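Local coordinates for CRISPR-associated protein, Cse1 family (Acidimicrobium ferrooxidans, PDB 4H3T) that probably serves as the large Cse1 subunit of a type I-E CRISPR Cascade complex, helping that surveillance complex recognise invading DNA, at residues S31-F36 with D93-W98; W221-L226 with L346-G351; R304-S307 with V313-V316; V326-S331 with L455-Y460. The protein carries 1 engineered substitution. All coordinates share one frame; numbering follows the deposited sequence.

Contact 1 of 4, residues S31-F36 with D93-W98; sequences SLRDIF and DYFARW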
loop_
_atom_site.group_PDB
_atom_site.type_symbol
_atom_site.label_atom_id
_atom_site.label_comp_id
_atom_site.label_asym_id
_atom_site.label_seq_id
_atom_site.Cartn_x
_atom_site.Cartn_y
_atom_site.Cartn_z
ATOM N N SER A 31 -1.746 19.009 -14.447
ATOM C CA SER A 31 -2.777 19.607 -13.580
ATOM C C SER A 31 -3.880 18.580 -13.345
ATOM O O SER A 31 -3.902 17.539 -14.019
ATOM C CB SER A 31 -3.365 20.802 -14.278
ATOM O OG SER A 31 -3.951 20.328 -15.478
ATOM N N LEU A 32 -4.806 18.880 -12.449
ATOM C CA LEU A 32 -5.921 17.976 -12.214
ATOM C C LEU A 32 -6.851 17.917 -13.436
ATOM O O LEU A 32 -7.338 16.859 -13.750
ATOM C CB LEU A 32 -6.738 18.337 -10.985
ATOM C CG LEU A 32 -6.098 18.106 -9.669
ATOM C CD1 LEU A 32 -6.828 18.902 -8.624
ATOM C CD2 LEU A 32 -6.102 16.645 -9.303
ATOM N N ARG A 33 -6.991 19.003 -14.180
ATOM C CA ARG A 33 -7.782 19.010 -15.382
ATOM C C ARG A 33 -7.151 18.058 -16.411
ATOM O O ARG A 33 -7.848 17.184 -16.924
ATOM C CB ARG A 33 -7.945 20.443 -15.937
ATOM C CG ARG A 33 -8.963 20.471 -17.062
ATOM C CD ARG A 33 -8.369 20.990 -18.337
ATOM N NE ARG A 33 -9.373 21.076 -19.404
ATOM C CZ ARG A 33 -9.113 20.868 -20.688
ATOM N NH1 ARG A 33 -7.885 20.542 -21.080
ATOM N NH2 ARG A 33 -10.086 20.958 -21.595
ATOM N N ASP A 34 -5.851 18.200 -16.676
ATOM C CA ASP A 34 -5.150 17.336 -17.637
ATOM C C ASP A 34 -5.031 15.888 -17.190
ATOM O O ASP A 34 -5.074 15.008 -18.024
ATOM C CB ASP A 34 -3.749 17.894 -17.973
ATOM C CG ASP A 34 -3.836 18.978 -19.034
ATOM O OD1 ASP A 34 -4.932 19.147 -19.618
ATOM O OD2 ASP A 34 -2.819 19.678 -19.260
ATOM N N ILE A 35 -4.953 15.615 -15.918
ATOM C CA ILE A 35 -4.864 14.212 -15.507
ATOM C C ILE A 35 -6.188 13.440 -15.904
ATOM O O ILE A 35 -6.122 12.262 -16.241
ATOM C CB ILE A 35 -4.442 14.062 -14.012
ATOM C CG1 ILE A 35 -3.568 12.795 -13.838
ATOM C CG2 ILE A 35 -5.608 14.097 -13.090
ATOM C CD1 ILE A 35 -3.109 12.475 -12.504
ATOM N N PHE A 36 -7.324 14.121 -15.977
ATOM C CA PHE A 36 -8.585 13.527 -16.398
ATOM C C PHE A 36 -8.703 13.556 -17.910
ATOM O O PHE A 36 -8.977 12.541 -18.519
ATOM C CB PHE A 36 -9.761 14.284 -15.738
ATOM C CG PHE A 36 -9.968 13.735 -14.359
ATOM C CD1 PHE A 36 -10.620 12.530 -14.175
ATOM C CD2 PHE A 36 -9.490 14.410 -13.242
ATOM C CE1 PHE A 36 -10.784 12.009 -12.922
ATOM C CE2 PHE A 36 -9.609 13.855 -11.975
ATOM C CZ PHE A 36 -10.283 12.669 -11.822
ATOM N N ASP A 93 -16.893 21.572 -16.746
ATOM C CA ASP A 93 -18.028 22.069 -15.954
ATOM C C ASP A 93 -17.737 21.929 -14.443
ATOM O O ASP A 93 -18.014 22.843 -13.676
ATOM C CB ASP A 93 -19.336 21.303 -16.284
ATOM C CG ASP A 93 -19.929 21.570 -17.644
ATOM O OD1 ASP A 93 -19.497 22.565 -18.306
ATOM O OD2 ASP A 93 -20.807 20.771 -18.072
ATOM N N TYR A 94 -17.145 20.810 -14.029
ATOM C CA TYR A 94 -16.835 20.618 -12.604
ATOM C C TYR A 94 -15.802 21.650 -12.136
ATOM O O TYR A 94 -16.045 22.330 -11.141
ATOM C CB TYR A 94 -16.371 19.183 -12.315
ATOM C CG TYR A 94 -16.181 18.917 -10.839
ATOM C CD1 TYR A 94 -17.257 18.572 -10.029
ATOM C CD2 TYR A 94 -14.947 19.094 -10.240
ATOM C CE1 TYR A 94 -17.092 18.377 -8.669
ATOM C CE2 TYR A 94 -14.788 18.996 -8.873
ATOM C CZ TYR A 94 -15.844 18.588 -8.092
ATOM O OH TYR A 94 -15.625 18.433 -6.749
ATOM N N PHE A 95 -14.669 21.781 -12.843
ATOM C CA PHE A 95 -13.619 22.729 -12.411
ATOM C C PHE A 95 -14.047 24.179 -12.574
ATOM O O PHE A 95 -13.608 24.992 -11.762
ATOM C CB PHE A 95 -12.274 22.463 -13.107
ATOM C CG PHE A 95 -11.584 21.246 -12.564
ATOM C CD1 PHE A 95 -11.277 21.147 -11.211
ATOM C CD2 PHE A 95 -11.300 20.160 -13.386
ATOM C CE1 PHE A 95 -10.636 20.029 -10.712
ATOM C CE2 PHE A 95 -10.706 19.002 -12.859
ATOM C CZ PHE A 95 -10.442 18.927 -11.517
ATOM N N ALA A 96 -14.985 24.515 -13.477
ATOM C CA ALA A 96 -15.508 25.898 -13.524
ATOM C C ALA A 96 -16.280 26.151 -12.220
ATOM O O ALA A 96 -16.085 27.182 -11.602
ATOM C CB ALA A 96 -16.412 26.118 -14.748
ATOM N N ARG A 97 -17.084 25.174 -11.750
ATOM C CA ARG A 97 -17.836 25.333 -10.491
ATOM C C ARG A 97 -16.940 25.389 -9.241
ATOM O O ARG A 97 -17.247 26.137 -8.333
ATOM C CB ARG A 97 -18.861 24.182 -10.320
ATOM C CG ARG A 97 -19.613 24.058 -8.979
ATOM C CD ARG A 97 -20.760 25.035 -8.808
ATOM N NE ARG A 97 -21.492 24.866 -7.541
ATOM C CZ ARG A 97 -21.123 25.347 -6.348
ATOM N NH1 ARG A 97 -19.983 26.020 -6.209
ATOM N NH2 ARG A 97 -21.883 25.141 -5.280
ATOM N N TRP A 98 -15.875 24.597 -9.167
ATOM C CA TRP A 98 -15.137 24.449 -7.922
ATOM C C TRP A 98 -13.734 24.980 -7.909
ATOM O O TRP A 98 -13.069 24.882 -6.848
ATOM C CB TRP A 98 -15.093 22.947 -7.595
ATOM C CG TRP A 98 -16.457 22.416 -7.245
ATOM C CD1 TRP A 98 -17.282 21.676 -8.034
ATOM C CD2 TRP A 98 -17.211 22.755 -6.081
ATOM N NE1 TRP A 98 -18.485 21.472 -7.404
ATOM C CE2 TRP A 98 -18.471 22.125 -6.198
ATOM C CE3 TRP A 98 -16.945 23.543 -4.950
ATOM C CZ2 TRP A 98 -19.453 22.234 -5.214
ATOM C CZ3 TRP A 98 -17.922 23.661 -3.981
ATOM C CH2 TRP A 98 -19.150 22.995 -4.101
#
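F95 reaches from helix 88-98 onto the first turn of helix 32-37, where its ring meets L32 and R33 in mainly van der Waals contact. CZ of F95 lies 3.8 Å from CB of L32, and its CE2 lies 3.9 Å from CA of R33, both obliquely. A chi1 of -74°, with CG anti to the carbonyl carbon, directs the ring at the other helix; F102 meets it edge to face. An alanine at F95 would remove the ring and would probably leave a gap beside CB of L32 and the backbone of R33. In this helix-to-helix packing L32 also rests on L63 of helix 52-68 and L18 of strand 18-22. The turn under the ring starts at an N-cap, for OG of S31 accepts from N of D34 at 3.1 Å, almost straight. R33 adds charged links: NE to D92 and NH2 to E88, both on helix 88-98, and NH1 of R33 to OD1 of D34 at 3.6 Å in its own helix.

Contact 2 of 4, residues W221-L226 with L346-G351; sequences WQYRNL and LSFVEG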
loop_
_atom_site.group_PDB
_atom_site.type_symbol
_atom_site.label_atom_id
_atom_site.label_comp_id
_atom_site.label_asym_id
_atom_site.label_seq_id
_atom_site.Cartn_x
_atom_site.Cartn_y
_atom_site.Cartn_z
ATOM N N TRP A 221 -21.647 2.633 -6.814
ATOM C CA TRP A 221 -22.333 2.845 -5.530
ATOM C C TRP A 221 -23.304 1.691 -5.190
ATOM O O TRP A 221 -23.527 1.413 -4.020
ATOM C CB TRP A 221 -23.107 4.164 -5.559
ATOM C CG TRP A 221 -22.262 5.376 -5.765
ATOM C CD1 TRP A 221 -20.929 5.522 -5.497
ATOM C CD2 TRP A 221 -22.689 6.599 -6.360
ATOM N NE1 TRP A 221 -20.510 6.774 -5.866
ATOM C CE2 TRP A 221 -21.591 7.486 -6.319
ATOM C CE3 TRP A 221 -23.929 7.073 -6.822
ATOM C CZ2 TRP A 221 -21.672 8.776 -6.816
ATOM C CZ3 TRP A 221 -24.005 8.364 -7.309
ATOM C CH2 TRP A 221 -22.871 9.178 -7.350
ATOM N N GLN A 222 -23.837 0.997 -6.206
ATOM C CA GLN A 222 -24.731 -0.147 -6.028
ATOM C C GLN A 222 -24.063 -1.298 -5.255
ATOM O O GLN A 222 -24.757 -2.078 -4.634
ATOM C CB GLN A 222 -25.186 -0.632 -7.413
ATOM C CG GLN A 222 -26.300 -1.626 -7.484
ATOM C CD GLN A 222 -26.508 -2.137 -8.917
ATOM O OE1 GLN A 222 -25.650 -2.019 -9.824
ATOM N NE2 GLN A 222 -27.567 -2.882 -9.106
ATOM N N TYR A 223 -22.722 -1.390 -5.236
ATOM C CA TYR A 223 -22.033 -2.408 -4.438
ATOM C C TYR A 223 -21.984 -2.003 -2.961
ATOM O O TYR A 223 -20.914 -1.685 -2.434
ATOM C CB TYR A 223 -20.604 -2.632 -4.955
ATOM C CG TYR A 223 -20.545 -3.322 -6.298
ATOM C CD1 TYR A 223 -20.426 -4.705 -6.386
ATOM C CD2 TYR A 223 -20.621 -2.600 -7.478
ATOM C CE1 TYR A 223 -20.441 -5.356 -7.621
ATOM C CE2 TYR A 223 -20.638 -3.239 -8.719
ATOM C CZ TYR A 223 -20.422 -4.608 -8.788
ATOM O OH TYR A 223 -20.378 -5.257 -9.996
ATOM N N ARG A 224 -23.128 -2.011 -2.293
ATOM C CA ARG A 224 -23.235 -1.570 -0.892
ATOM C C ARG A 224 -22.443 -2.477 0.061
ATOM O O ARG A 224 -22.083 -2.060 1.150
ATOM C CB ARG A 224 -24.696 -1.502 -0.450
ATOM C CG ARG A 224 -25.541 -0.458 -1.199
ATOM C CD ARG A 224 -25.933 0.707 -0.307
ATOM N NE ARG A 224 -26.459 0.260 0.992
ATOM C CZ ARG A 224 -26.387 0.937 2.140
ATOM N NH1 ARG A 224 -25.826 2.149 2.180
ATOM N NH2 ARG A 224 -26.879 0.412 3.259
ATOM N N ASN A 225 -22.167 -3.692 -0.359
ATOM C CA ASN A 225 -21.303 -4.627 0.381
ATOM C C ASN A 225 -19.837 -4.308 0.290
ATOM O O ASN A 225 -19.061 -4.815 1.102
ATOM C CB ASN A 225 -21.496 -6.068 -0.149
ATOM C CG ASN A 225 -21.371 -6.207 -1.694
ATOM O OD1 ASN A 225 -21.926 -5.379 -2.483
ATOM N ND2 ASN A 225 -20.682 -7.274 -2.181
ATOM N N LEU A 226 -19.423 -3.519 -0.735
ATOM C CA LEU A 226 -18.036 -3.185 -0.999
ATOM C C LEU A 226 -17.646 -1.746 -0.668
ATOM O O LEU A 226 -16.467 -1.497 -0.378
ATOM C CB LEU A 226 -17.767 -3.450 -2.478
ATOM C CG LEU A 226 -18.084 -4.849 -3.003
ATOM C CD1 LEU A 226 -17.566 -4.977 -4.445
ATOM C CD2 LEU A 226 -17.516 -6.017 -2.049
ATOM N N LEU A 346 -10.954 -5.613 -4.654
ATOM C CA LEU A 346 -10.613 -6.887 -5.246
ATOM C C LEU A 346 -11.873 -7.712 -5.571
ATOM O O LEU A 346 -11.896 -8.411 -6.590
ATOM C CB LEU A 346 -9.657 -7.636 -4.309
ATOM C CG LEU A 346 -8.273 -6.933 -4.099
ATOM C CD1 LEU A 346 -7.375 -7.844 -3.238
ATOM C CD2 LEU A 346 -7.603 -6.603 -5.383
ATOM N N SER A 347 -12.891 -7.652 -4.709
ATOM C CA SER A 347 -14.193 -8.301 -4.957
ATOM C C SER A 347 -14.841 -7.653 -6.157
ATOM O O SER A 347 -15.406 -8.337 -6.967
ATOM C CB SER A 347 -15.102 -8.134 -3.754
ATOM O OG SER A 347 -14.586 -8.695 -2.566
ATOM N N PHE A 348 -14.681 -6.317 -6.336
ATOM C CA PHE A 348 -15.227 -5.710 -7.535
ATOM C C PHE A 348 -14.503 -6.239 -8.800
ATOM O O PHE A 348 -15.143 -6.693 -9.743
ATOM C CB PHE A 348 -15.098 -4.181 -7.464
ATOM C CG PHE A 348 -15.521 -3.522 -8.733
ATOM C CD1 PHE A 348 -16.807 -3.706 -9.233
ATOM C CD2 PHE A 348 -14.643 -2.712 -9.444
ATOM C CE1 PHE A 348 -17.219 -3.067 -10.395
ATOM C CE2 PHE A 348 -15.033 -2.127 -10.650
ATOM C CZ PHE A 348 -16.328 -2.299 -11.112
ATOM N N VAL A 349 -13.152 -6.173 -8.800
ATOM C CA VAL A 349 -12.325 -6.570 -9.960
ATOM C C VAL A 349 -12.552 -8.089 -10.323
ATOM O O VAL A 349 -12.427 -8.477 -11.487
ATOM C CB VAL A 349 -10.804 -6.256 -9.733
ATOM C CG1 VAL A 349 -9.922 -6.861 -10.840
ATOM C CG2 VAL A 349 -10.589 -4.762 -9.708
ATOM N N GLU A 350 -12.765 -8.917 -9.313
ATOM C CA GLU A 350 -13.005 -10.356 -9.444
ATOM C C GLU A 350 -14.132 -10.620 -10.459
ATOM O O GLU A 350 -14.044 -11.589 -11.201
ATOM C CB GLU A 350 -13.321 -10.913 -8.035
ATOM C CG GLU A 350 -13.786 -12.336 -7.880
ATOM C CD GLU A 350 -14.157 -12.711 -6.451
ATOM O OE1 GLU A 350 -13.715 -12.036 -5.482
ATOM O OE2 GLU A 350 -14.888 -13.719 -6.308
ATOM N N GLY A 351 -15.151 -9.747 -10.523
ATOM C CA GLY A 351 -16.236 -9.907 -11.476
ATOM C C GLY A 351 -16.048 -9.293 -12.854
ATOM O O GLY A 351 -17.030 -9.224 -13.585
HETATM O O HOH W 1 -17.924 -6.877 -10.150
#
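F348 and Y223 form a T-shaped (edge-to-face) aromatic pair that joins helix 344-350 to the loop following helix 210-217, with L226 packed beside it. F348, with L226, gives up the most surface here. The CD1/CE1 edge of the F348 ring points at one face of the Y223 ring, near its rim; CD1 of F348 stands 3.8 Å from CZ of Y223. The ring centroids are 5.3 Å apart and the planes meet at 76°. The edge can be presented in this way because CG of F348 is anti to its backbone N (chi1 174°), and W77 makes a second edge-to-face contact with the same ring. Y223 is the centre of an inverse gamma turn.

L226 divides its two methyl groups along the helix. CD2 comes against CB of S347 at 3.6 Å, while CD1 lies 3.7 Å from the backbone N of F348 and also approaches that residue's CB. The leucine thus packs on the helix backbone as well as on side chains.

A polar link runs beside the aromatic pair. The phenol oxygen of Y223 is hydrogen-bonded to D74 and also accepts a bond from a water. That same water donates to the backbone carbonyl of F348, lying 2.9 Å from OH of Y223 and 2.8 Å from O of F348.

Contact 3 of 4, residues R304-S307 with V313-V316; sequences RMES and VSYV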
loop_
_atom_site.group_PDB
_atom_site.type_symbol
_atom_site.label_atom_id
_atom_site.label_comp_id
_atom_site.label_asym_id
_atom_site.label_seq_id
_atom_site.Cartn_x
_atom_site.Cartn_y
_atom_site.Cartn_z
ATOM N N ARG A 304 -9.420 -8.442 9.174
ATOM C CA ARG A 304 -9.372 -9.680 9.942
ATOM C C ARG A 304 -10.191 -9.442 11.180
ATOM O O ARG A 304 -10.005 -8.427 11.858
ATOM C CB ARG A 304 -7.905 -10.043 10.293
ATOM C CG ARG A 304 -7.731 -11.157 11.295
ATOM C CD ARG A 304 -6.257 -11.487 11.474
ATOM N NE ARG A 304 -5.471 -10.387 12.069
ATOM C CZ ARG A 304 -5.412 -10.090 13.372
ATOM N NH1 ARG A 304 -6.121 -10.780 14.255
ATOM N NH2 ARG A 304 -4.641 -9.105 13.799
HETATM N N MSE A 305 -10.985 -10.399 11.552
HETATM C CA MSE A 305 -11.753 -10.295 12.802
HETATM C C MSE A 305 -10.811 -10.578 13.972
HETATM O O MSE A 305 -10.254 -11.657 14.035
HETATM C CB MSE A 305 -12.931 -11.267 12.800
HETATM C CG MSE A 305 -13.822 -11.055 14.040
HETATM SE SE MSE A 305 -15.022 -12.445 14.252
HETATM C CE MSE A 305 -13.834 -13.645 15.107
ATOM N N GLU A 306 -10.587 -9.592 14.841
ATOM C CA GLU A 306 -9.645 -9.679 15.971
ATOM C C GLU A 306 -10.291 -10.280 17.203
ATOM O O GLU A 306 -9.669 -11.113 17.854
ATOM C CB GLU A 306 -9.151 -8.271 16.291
ATOM C CG GLU A 306 -8.122 -8.189 17.407
ATOM C CD GLU A 306 -7.684 -6.766 17.671
ATOM O OE1 GLU A 306 -8.576 -5.904 17.865
ATOM O OE2 GLU A 306 -6.459 -6.501 17.621
ATOM N N SER A 307 -11.523 -9.841 17.554
ATOM C CA SER A 307 -12.242 -10.419 18.682
ATOM C C SER A 307 -13.770 -10.322 18.468
ATOM O O SER A 307 -14.244 -9.457 17.737
ATOM C CB SER A 307 -11.830 -9.728 19.986
ATOM O OG SER A 307 -12.261 -8.376 20.044
ATOM N N VAL A 313 -17.955 -6.948 17.883
ATOM C CA VAL A 313 -16.900 -7.553 17.078
ATOM C C VAL A 313 -15.873 -6.497 16.744
ATOM O O VAL A 313 -16.253 -5.417 16.300
ATOM C CB VAL A 313 -17.473 -8.187 15.770
ATOM C CG1 VAL A 313 -16.386 -8.998 15.039
ATOM C CG2 VAL A 313 -18.694 -9.090 16.060
ATOM N N SER A 314 -14.590 -6.799 16.869
ATOM C CA SER A 314 -13.551 -5.856 16.422
ATOM C C SER A 314 -12.758 -6.454 15.257
ATOM O O SER A 314 -12.517 -7.664 15.179
ATOM C CB SER A 314 -12.604 -5.456 17.553
ATOM O OG SER A 314 -11.887 -6.576 18.042
ATOM N N TYR A 315 -12.436 -5.587 14.336
ATOM C CA TYR A 315 -11.697 -5.893 13.141
ATOM C C TYR A 315 -10.446 -5.099 13.096
ATOM O O TYR A 315 -10.459 -3.935 13.472
ATOM C CB TYR A 315 -12.525 -5.562 11.903
ATOM C CG TYR A 315 -13.775 -6.389 11.761
ATOM C CD1 TYR A 315 -13.751 -7.612 11.102
ATOM C CD2 TYR A 315 -14.991 -5.941 12.264
ATOM C CE1 TYR A 315 -14.898 -8.400 10.997
ATOM C CE2 TYR A 315 -16.141 -6.718 12.161
ATOM C CZ TYR A 315 -16.087 -7.947 11.525
ATOM O OH TYR A 315 -17.198 -8.715 11.362
ATOM N N VAL A 316 -9.403 -5.670 12.524
ATOM C CA VAL A 316 -8.175 -4.941 12.301
ATOM C C VAL A 316 -7.854 -5.040 10.809
ATOM O O VAL A 316 -8.168 -6.062 10.177
ATOM C CB VAL A 316 -7.005 -5.383 13.206
ATOM C CG1 VAL A 316 -7.351 -5.140 14.677
ATOM C CG2 VAL A 316 -6.639 -6.839 12.995
#
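R304 and V316 form an antiparallel hydrogen-bonded pair, M305 and Y315 the following non-hydrogen-bonded pair, and then the register slips by one, so that E306 and S307 both face S314. N of R304 bonds to O of V316 at 2.9 Å, and N of V316 returns a bond to O of R304. Beyond the slip, O of S314 accepts from N of E306 at 2.7 Å and, weakly, from N of S307; N of S314 donates to O of S307 at 2.8 Å.

R304, S307, S314 and V316 share one face of the sheet. There the hydroxyls of S307 and S314 are hydrogen-bonded, OG to OG at 2.7 Å; each stands between its backbone N and carbonyl carbon (chi1 68° for S307, 63° for S314), which brings the two oxygens together. V316 splits its methyls between two charged groups: CG2 sits over one face of the R304 guanidinium, near its rim, while CG1 lies 3.4 Å from OE2 of E306.

On the face of M305 and Y315, CG of the selenomethionine M305 presses tightly on CG1 of V313, which comes in from the side, at 3.4 Å. CB of M305 also meets CE1 of Y315, whose ring forms a cation-pi pair with R295.

The pattern is a classic beta bulge within a beta hairpin, whose first strand, 303-309, is the middle one of a small antiparallel sheet that includes 340-341.

Contact 4 of 4, residues V326-S331 with L455-Y460; sequences VWRGLS and LAEEIY. Engineered in segment 455-460: I459 (natural residue Leu).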
loop_
_atom_site.group_PDB
_atom_site.type_symbol
_atom_site.label_atom_id
_atom_site.label_comp_id
_atom_site.label_asym_id
_atom_site.label_seq_id
_atom_site.Cartn_x
_atom_site.Cartn_y
_atom_site.Cartn_z
ATOM N N VAL A 326 6.252 -9.255 -1.607
ATOM C CA VAL A 326 4.813 -9.181 -1.382
ATOM C C VAL A 326 4.104 -10.517 -1.635
ATOM O O VAL A 326 3.194 -10.861 -0.902
ATOM C CB VAL A 326 4.094 -8.030 -2.164
ATOM C CG1 VAL A 326 4.198 -8.198 -3.645
ATOM C CG2 VAL A 326 2.628 -7.934 -1.770
ATOM N N TRP A 327 4.553 -11.314 -2.591
ATOM C CA TRP A 327 3.901 -12.634 -2.809
ATOM C C TRP A 327 4.024 -13.617 -1.637
ATOM O O TRP A 327 3.200 -14.527 -1.508
ATOM C CB TRP A 327 4.424 -13.286 -4.096
ATOM C CG TRP A 327 5.916 -13.401 -4.208
ATOM C CD1 TRP A 327 6.776 -12.479 -4.726
ATOM C CD2 TRP A 327 6.731 -14.449 -3.663
ATOM N NE1 TRP A 327 8.069 -12.905 -4.582
ATOM C CE2 TRP A 327 8.076 -14.115 -3.938
ATOM C CE3 TRP A 327 6.443 -15.729 -3.137
ATOM C CZ2 TRP A 327 9.146 -14.975 -3.604
ATOM C CZ3 TRP A 327 7.495 -16.578 -2.823
ATOM C CH2 TRP A 327 8.823 -16.220 -3.117
ATOM N N ARG A 328 4.999 -13.408 -0.717
ATOM C CA ARG A 328 5.086 -14.240 0.464
ATOM C C ARG A 328 3.831 -14.037 1.371
ATOM O O ARG A 328 3.516 -14.914 2.148
ATOM C CB ARG A 328 6.401 -13.989 1.207
ATOM C CG ARG A 328 7.578 -14.586 0.491
ATOM C CD ARG A 328 8.900 -14.048 0.982
ATOM N NE ARG A 328 9.196 -14.357 2.365
ATOM C CZ ARG A 328 10.296 -13.984 2.994
ATOM N NH1 ARG A 328 11.196 -13.214 2.382
ATOM N NH2 ARG A 328 10.489 -14.330 4.252
ATOM N N GLY A 329 3.159 -12.896 1.267
ATOM C CA GLY A 329 1.945 -12.608 2.009
ATOM C C GLY A 329 0.723 -12.680 1.089
ATOM O O GLY A 329 -0.256 -11.983 1.325
ATOM N N LEU A 330 0.764 -13.493 -0.006
ATOM C CA LEU A 330 -0.381 -13.564 -0.930
ATOM C C LEU A 330 -1.700 -13.954 -0.201
ATOM O O LEU A 330 -2.759 -13.408 -0.491
ATOM C CB LEU A 330 -0.082 -14.590 -2.028
ATOM C CG LEU A 330 -1.209 -14.783 -3.089
ATOM C CD1 LEU A 330 -1.559 -13.518 -3.749
ATOM C CD2 LEU A 330 -0.775 -15.793 -4.128
ATOM N N SER A 331 -1.625 -14.816 0.787
ATOM C CA SER A 331 -2.818 -15.236 1.547
ATOM C C SER A 331 -3.447 -14.039 2.309
ATOM O O SER A 331 -4.680 -14.014 2.402
ATOM C CB SER A 331 -2.498 -16.399 2.520
ATOM O OG SER A 331 -1.562 -15.875 3.446
ATOM N N LEU A 455 19.841 -17.996 5.050
ATOM C CA LEU A 455 19.762 -18.868 3.871
ATOM C C LEU A 455 18.320 -18.934 3.325
ATOM O O LEU A 455 18.139 -18.978 2.112
ATOM C CB LEU A 455 20.349 -20.264 4.136
ATOM C CG LEU A 455 20.625 -21.161 2.872
ATOM C CD1 LEU A 455 21.588 -20.477 1.861
ATOM C CD2 LEU A 455 21.221 -22.420 3.290
ATOM N N ALA A 456 17.303 -18.908 4.197
ATOM C CA ALA A 456 15.889 -18.778 3.766
ATOM C C ALA A 456 15.692 -17.470 2.992
ATOM O O ALA A 456 15.087 -17.452 1.918
ATOM C CB ALA A 456 14.976 -18.784 4.999
ATOM N N GLU A 457 16.190 -16.343 3.529
ATOM C CA GLU A 457 16.043 -15.079 2.784
ATOM C C GLU A 457 16.743 -15.140 1.433
ATOM O O GLU A 457 16.251 -14.598 0.447
ATOM C CB GLU A 457 16.522 -13.857 3.588
ATOM C CG GLU A 457 15.637 -13.532 4.777
ATOM C CD GLU A 457 14.180 -13.275 4.430
ATOM O OE1 GLU A 457 13.875 -12.768 3.318
ATOM O OE2 GLU A 457 13.333 -13.636 5.264
ATOM N N GLU A 458 17.870 -15.792 1.353
ATOM C CA GLU A 458 18.552 -15.914 0.062
ATOM C C GLU A 458 17.698 -16.721 -0.973
ATOM O O GLU A 458 17.585 -16.304 -2.113
ATOM C CB GLU A 458 19.933 -16.578 0.235
ATOM C CG GLU A 458 20.720 -16.502 -1.058
ATOM C CD GLU A 458 22.215 -16.694 -0.865
ATOM O OE1 GLU A 458 22.666 -17.055 0.255
ATOM O OE2 GLU A 458 22.928 -16.567 -1.881
ATOM N N ILE A 459 17.115 -17.855 -0.606
ATOM C CA ILE A 459 16.270 -18.568 -1.559
ATOM C C ILE A 459 15.017 -17.719 -1.929
ATOM O O ILE A 459 14.643 -17.685 -3.083
ATOM C CB ILE A 459 15.892 -20.000 -1.111
ATOM C CG1 ILE A 459 15.415 -20.793 -2.358
ATOM C CG2 ILE A 459 14.858 -20.053 0.025
ATOM C CD1 ILE A 459 15.003 -22.176 -2.203
ATOM N N TYR A 460 14.416 -16.979 -0.996
ATOM C CA TYR A 460 13.278 -16.129 -1.381
ATOM C C TYR A 460 13.702 -15.080 -2.427
ATOM O O TYR A 460 12.950 -14.829 -3.371
ATOM C CB TYR A 460 12.654 -15.453 -0.136
ATOM C CG TYR A 460 11.826 -16.420 0.664
ATOM C CD1 TYR A 460 10.727 -17.051 0.097
ATOM C CD2 TYR A 460 12.048 -16.608 2.028
ATOM C CE1 TYR A 460 9.851 -17.808 0.861
ATOM C CE2 TYR A 460 11.231 -17.468 2.780
ATOM C CZ TYR A 460 10.147 -18.086 2.164
ATOM O OH TYR A 460 9.179 -18.805 2.773
HETATM O O HOH W 2 7.510 -16.137 3.994
#
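E457 is the first residue of helix 445-473 in this contact to touch the other side, the 3-10 segment 326-328 just before helix 330-334, where it meets R328 in a two-pronged, end-on salt bridge. NH1 of R328 bonds to OE1 of E457 at 2.9 Å and NH2 of R328 to OE2 at 3.1 Å, both on the syn side of the carboxylate and close to the guanidinium plane. The glutamate reaches this position by a bend at chi2 (-57°).

Y460 follows, its ring covered by the same guanidinium. The two planes are 7° apart, with CZ of R328 lying 3.7 Å from the ring centroid in a cation-pi stack, and CD of R328 adds a CH-pi contact over the face. At the edge of the Y460 ring, its CD1 meets CH2 of W327 at 3.8 Å; the indole NE1 is bonded to D464, farther along the helix.

NH1 of R328 also bonds to Q325, and NE donates to a water 2.9 Å away. With a leucine replacing R328, E457 would probably be left without its countercharge and the face of Y460 without its flat cover.

The positive charge of the guanidinium is balanced by the carboxylate at its edge while its face lies on the pi cloud of the tyrosine, and the two attractions together probably limit the rotation of the group.

The four contacts share no helix or strand and touch nowhere, and only some of them interlock along the chain. Contact 1 closes before the others open; contact 3 is nested inside the loop closed by contact 2, and the segments of contacts 2 and 4 alternate. Contact 1 lies at the N-terminal end, about 43 Å centre to centre from contact 4, on the other side of the chain's centre. The centres of contacts 2 and 3 are about 21 Å apart. Strand 312-317 leads to helix 330-334 and so from contact 3 to contact 4, which ties the middle of the chain to long helix 445-473, part of what is probably the C-terminal helical bundle of Cse1 proteins.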